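Local coordinates for putative NADP oxidoreductase BF3122 (Bacteroides fragilis, PDB 3D1L), which is a putative NADP-dependent oxidoreductase that probably binds its dinucleotide cofactor in an N-terminal Rossmann-type domain, its substrate not being shown by the structure, at the interface of chains A and B. Coordinates in Å, arbitrary orientation; residue numbers count along the deposited sequence, not the author numbering. Chains: chain A/B, Putative NADP oxidoreductase BF3122.

Contact 1: the interface of chains A and B. Residues chain A 195, 199, 241, 244-245; chain B 173, 176, 180.
The long helix 168-198 of the mainly helical DUF2520 region lies in the two-fold interface here, its chain B copy presenting B:Ser173, B:Leu176 and B:Phe180 to chain A. B:Leu176 is the main intruder, hiding 94 Å² against helix 235-244, the loop residue A:Leu245 and the far end of the partner's long helix. Its CG stands anti to the backbone N (chi1 170°), carrying the branch into chain A, where its two methyls meet different neighbours. CD1 packs on A:His241, 3.7 Å from the imidazole CG, while the B:Leu176 CA lies above one face of that ring, displaced toward its rim. CD2 meets the selenomethionine A:Met244 tip to tip, 3.8 Å from CE; a bend at chi3 (50°) turns this terminal methyl toward the leucine. A:Leu245 reaches the same methyl with CD2 at 4.1 Å, and A:Leu195 comes across B:Leu176 at about a right angle, its CD1 4.0 Å from CD2. A:Tyr199 OH also lies near B:Leu176 CD2, 4.0 Å away. A:Leu195 CD1 also touches the B:Phe180 ring, 3.7 Å from CE2, again with the side chains crossing. One turn before B:Leu176, the B:Ser173 hydroxyl oxygen OG sits over the centre of the A:Tyr199 ring, 3.4 Å above its plane. The serine CB rests beside it, 3.8 Å from A:Tyr199 CD2, so the phenol lies over the serine with a broad face rather than its hydroxyl.

Contact 2: the interface of chains A and B. Residues chain A 186, 189-190, 193, 203; chain B 217, 222-223.
B:Pro222, the first residue of the short helix 222-225, presses against A:Ala190 on the long helix 168-198 in this part of the two-fold interface of the deposited assembly, in the DUF2520 region. This is the tight side: the proline hides 80 Å², and its CB comes within 3.6 Å of A:Ala190 CA, an approach for which the small alanine side chain probably leaves room. The ring's CG abuts two neighbouring residues of chain A, 3.9 Å from A:Tyr189 CB and equally 3.9 Å from A:Phe203 CZ at the far end of the phenyl ring. A:Phe203 has CG anti to the backbone N (chi1 -179°), extending the ring toward the proline from the opposite direction. Beside the proline, A:Asn186 donates its amide ND2 to the B:Pro222 carbonyl O at 2.8 Å. The bond is nearly straight, 168° at the hydrogen, and the acceptor lies in the asparagine amide plane, although the donor stands 36° out of the carbonyl plane. B:Val217, in helix 207-219, covers the other end of that amide with CG1. The same methyl reaches A:Tyr189 CD2 at 3.7 Å, the valine crossing the tyrosine side chain at about a right angle. On the looser side, B:Lys223 makes its link through water: water 1 lies 2.9 Å from both the side-chain amine NZ and the A:Ala190 backbone O. The lysine hides 15 Å², and its NZ stays 4.4 Å from A:Ala190 CB.

Contact 1: the interface of chains A and B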
# COMPACT_ATOMS: atom_id res chain seq x y z
N LEU A 195 6.55 16.99 -9.77
CA LEU A 195 5.51 18.01 -9.90
C LEU A 195 5.61 19.09 -8.83
O LEU A 195 5.63 20.28 -9.13
CB LEU A 195 4.11 17.37 -9.91
CG LEU A 195 3.80 16.52 -11.14
CD1 LEU A 195 2.61 15.61 -10.87
CD2 LEU A 195 3.58 17.41 -12.39
N TYR A 199 6.33 23.05 -9.28
CA TYR A 199 5.46 24.10 -8.73
C TYR A 199 6.03 24.83 -7.50
O TYR A 199 5.36 25.71 -6.94
CB TYR A 199 4.07 23.52 -8.40
CG TYR A 199 3.31 22.95 -9.58
CD1 TYR A 199 3.04 23.72 -10.71
CD2 TYR A 199 2.83 21.63 -9.55
CE1 TYR A 199 2.34 23.21 -11.79
CE2 TYR A 199 2.13 21.09 -10.65
CZ TYR A 199 1.90 21.90 -11.76
OH TYR A 199 1.21 21.42 -12.85
N HIS A 241 -6.50 17.99 -14.96
CA HIS A 241 -5.21 17.41 -14.62
C HIS A 241 -4.38 17.06 -15.86
O HIS A 241 -3.18 17.35 -15.91
CB HIS A 241 -5.39 16.19 -13.71
CG HIS A 241 -5.73 16.55 -12.30
ND1 HIS A 241 -5.80 15.61 -11.29
CD2 HIS A 241 -6.00 17.74 -11.71
CE1 HIS A 241 -6.11 16.20 -10.15
NE2 HIS A 241 -6.25 17.50 -10.39
N MSE A 244 -2.62 20.04 -17.25
CA MSE A 244 -1.49 20.55 -16.45
C MSE A 244 -0.24 19.73 -16.68
O MSE A 244 0.88 20.16 -16.35
CB MSE A 244 -1.82 20.56 -14.96
CG MSE A 244 -3.13 21.22 -14.61
SE MSE A 244 -3.68 20.95 -12.72
CE MSE A 244 -2.04 21.44 -11.83
N LEU A 245 -0.44 18.53 -17.20
CA LEU A 245 0.64 17.61 -17.55
C LEU A 245 1.03 17.70 -19.03
O LEU A 245 1.89 16.95 -19.48
CB LEU A 245 0.21 16.18 -17.22
CG LEU A 245 -0.00 15.80 -15.76
CD1 LEU A 245 -0.49 14.36 -15.68
CD2 LEU A 245 1.30 16.01 -14.97
N SER B 173 -2.56 22.26 -7.74
CA SER B 173 -1.22 21.68 -7.81
C SER B 173 -1.02 20.55 -6.81
O SER B 173 -0.50 19.49 -7.15
CB SER B 173 -0.20 22.78 -7.56
OG SER B 173 -0.06 23.60 -8.72
N LEU B 176 -3.18 17.53 -7.75
CA LEU B 176 -2.62 16.74 -8.84
C LEU B 176 -1.54 15.79 -8.35
O LEU B 176 -1.53 14.60 -8.67
CB LEU B 176 -2.08 17.63 -9.98
CG LEU B 176 -1.25 16.94 -11.08
CD1 LEU B 176 -2.10 16.05 -12.01
CD2 LEU B 176 -0.50 17.97 -11.91
N PHE B 180 -1.35 11.18 -7.91
CA PHE B 180 -0.21 10.24 -8.02
C PHE B 180 0.08 9.58 -6.71
O PHE B 180 0.19 8.35 -6.59
CB PHE B 180 1.05 10.97 -8.51
CG PHE B 180 1.03 11.30 -9.97
CD1 PHE B 180 1.49 10.38 -10.90
CD2 PHE B 180 0.49 12.50 -10.41
CE1 PHE B 180 1.45 10.67 -12.28
CE2 PHE B 180 0.45 12.81 -11.78
CZ PHE B 180 0.93 11.88 -12.71

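Contact 2: the interface of chains A and B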
# COMPACT_ATOMS: atom_id res chain seq x y z
N ASN A 186 6.76 3.52 -5.55
CA ASN A 186 7.80 4.51 -5.36
C ASN A 186 7.90 5.46 -6.54
O ASN A 186 8.12 6.65 -6.35
CB ASN A 186 9.16 3.87 -5.08
CG ASN A 186 10.19 4.90 -4.65
OD1 ASN A 186 10.26 5.28 -3.48
ND2 ASN A 186 11.00 5.36 -5.60
N TYR A 189 5.43 8.20 -6.12
CA TYR A 189 6.01 9.20 -5.20
C TYR A 189 6.99 10.12 -5.94
O TYR A 189 6.99 11.34 -5.72
CB TYR A 189 6.77 8.56 -4.01
CG TYR A 189 6.09 7.49 -3.19
CD1 TYR A 189 4.69 7.44 -3.05
CD2 TYR A 189 6.85 6.55 -2.49
CE1 TYR A 189 4.07 6.44 -2.25
CE2 TYR A 189 6.26 5.56 -1.72
CZ TYR A 189 4.87 5.52 -1.59
OH TYR A 189 4.30 4.56 -0.80
N ALA A 190 7.84 9.51 -6.79
CA ALA A 190 8.81 10.25 -7.60
C ALA A 190 8.13 11.22 -8.55
O ALA A 190 8.55 12.37 -8.64
CB ALA A 190 9.74 9.29 -8.39
N ALA A 193 6.84 14.13 -6.65
CA ALA A 193 7.95 14.97 -6.23
C ALA A 193 8.40 15.89 -7.37
O ALA A 193 8.73 17.06 -7.12
CB ALA A 193 9.11 14.13 -5.75
N PHE A 203 7.81 18.90 -0.72
CA PHE A 203 7.32 17.54 -0.84
C PHE A 203 6.82 16.99 0.49
O PHE A 203 6.02 16.06 0.49
CB PHE A 203 8.43 16.63 -1.42
CG PHE A 203 8.00 15.19 -1.60
CD1 PHE A 203 7.14 14.83 -2.63
CD2 PHE A 203 8.44 14.20 -0.72
CE1 PHE A 203 6.73 13.50 -2.79
CE2 PHE A 203 8.04 12.87 -0.87
CZ PHE A 203 7.18 12.53 -1.91
N VAL B 217 10.72 6.74 2.04
CA VAL B 217 10.72 8.10 1.48
C VAL B 217 10.65 9.19 2.55
O VAL B 217 10.66 10.38 2.22
CB VAL B 217 9.66 8.35 0.35
CG1 VAL B 217 10.06 7.60 -0.93
CG2 VAL B 217 8.26 7.98 0.81
N PRO B 222 12.37 10.14 -3.20
CA PRO B 222 11.87 9.02 -4.01
C PRO B 222 12.81 8.58 -5.12
O PRO B 222 12.99 7.37 -5.33
CB PRO B 222 10.56 9.56 -4.59
CG PRO B 222 10.07 10.49 -3.53
CD PRO B 222 11.33 11.18 -3.03
N LYS B 223 13.43 9.55 -5.80
CA LYS B 223 14.39 9.25 -6.87
C LYS B 223 15.57 8.41 -6.39
O LYS B 223 16.08 7.56 -7.14
CB LYS B 223 14.92 10.54 -7.50
CG LYS B 223 14.44 10.71 -8.94
CD LYS B 223 14.98 11.99 -9.63
CE LYS B 223 14.05 12.37 -10.82
NZ LYS B 223 12.61 11.84 -10.61
O HOH W 1 11.39 12.90 -8.20

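About 14 Å separates the C-alpha centres of contact 1 and contact 2, and helix 168-198 joins them. Chain A supplies the middle of this helix to contact 2 and its C-terminal end to contact 1, where chain B contributes an earlier stretch of its own copy. Contact 1 adds helix 235-244 of chain A; contact 2 adds the 3-10 helix 203-206 of chain A and helices 207-219 and 222-225 of chain B. Two-fold symmetry repeats both contacts with the chains exchanged, so several helices of each subunit clasp the other. Such interlocking would suit a stable dimer, although the structure alone does not establish the oligomer in solution.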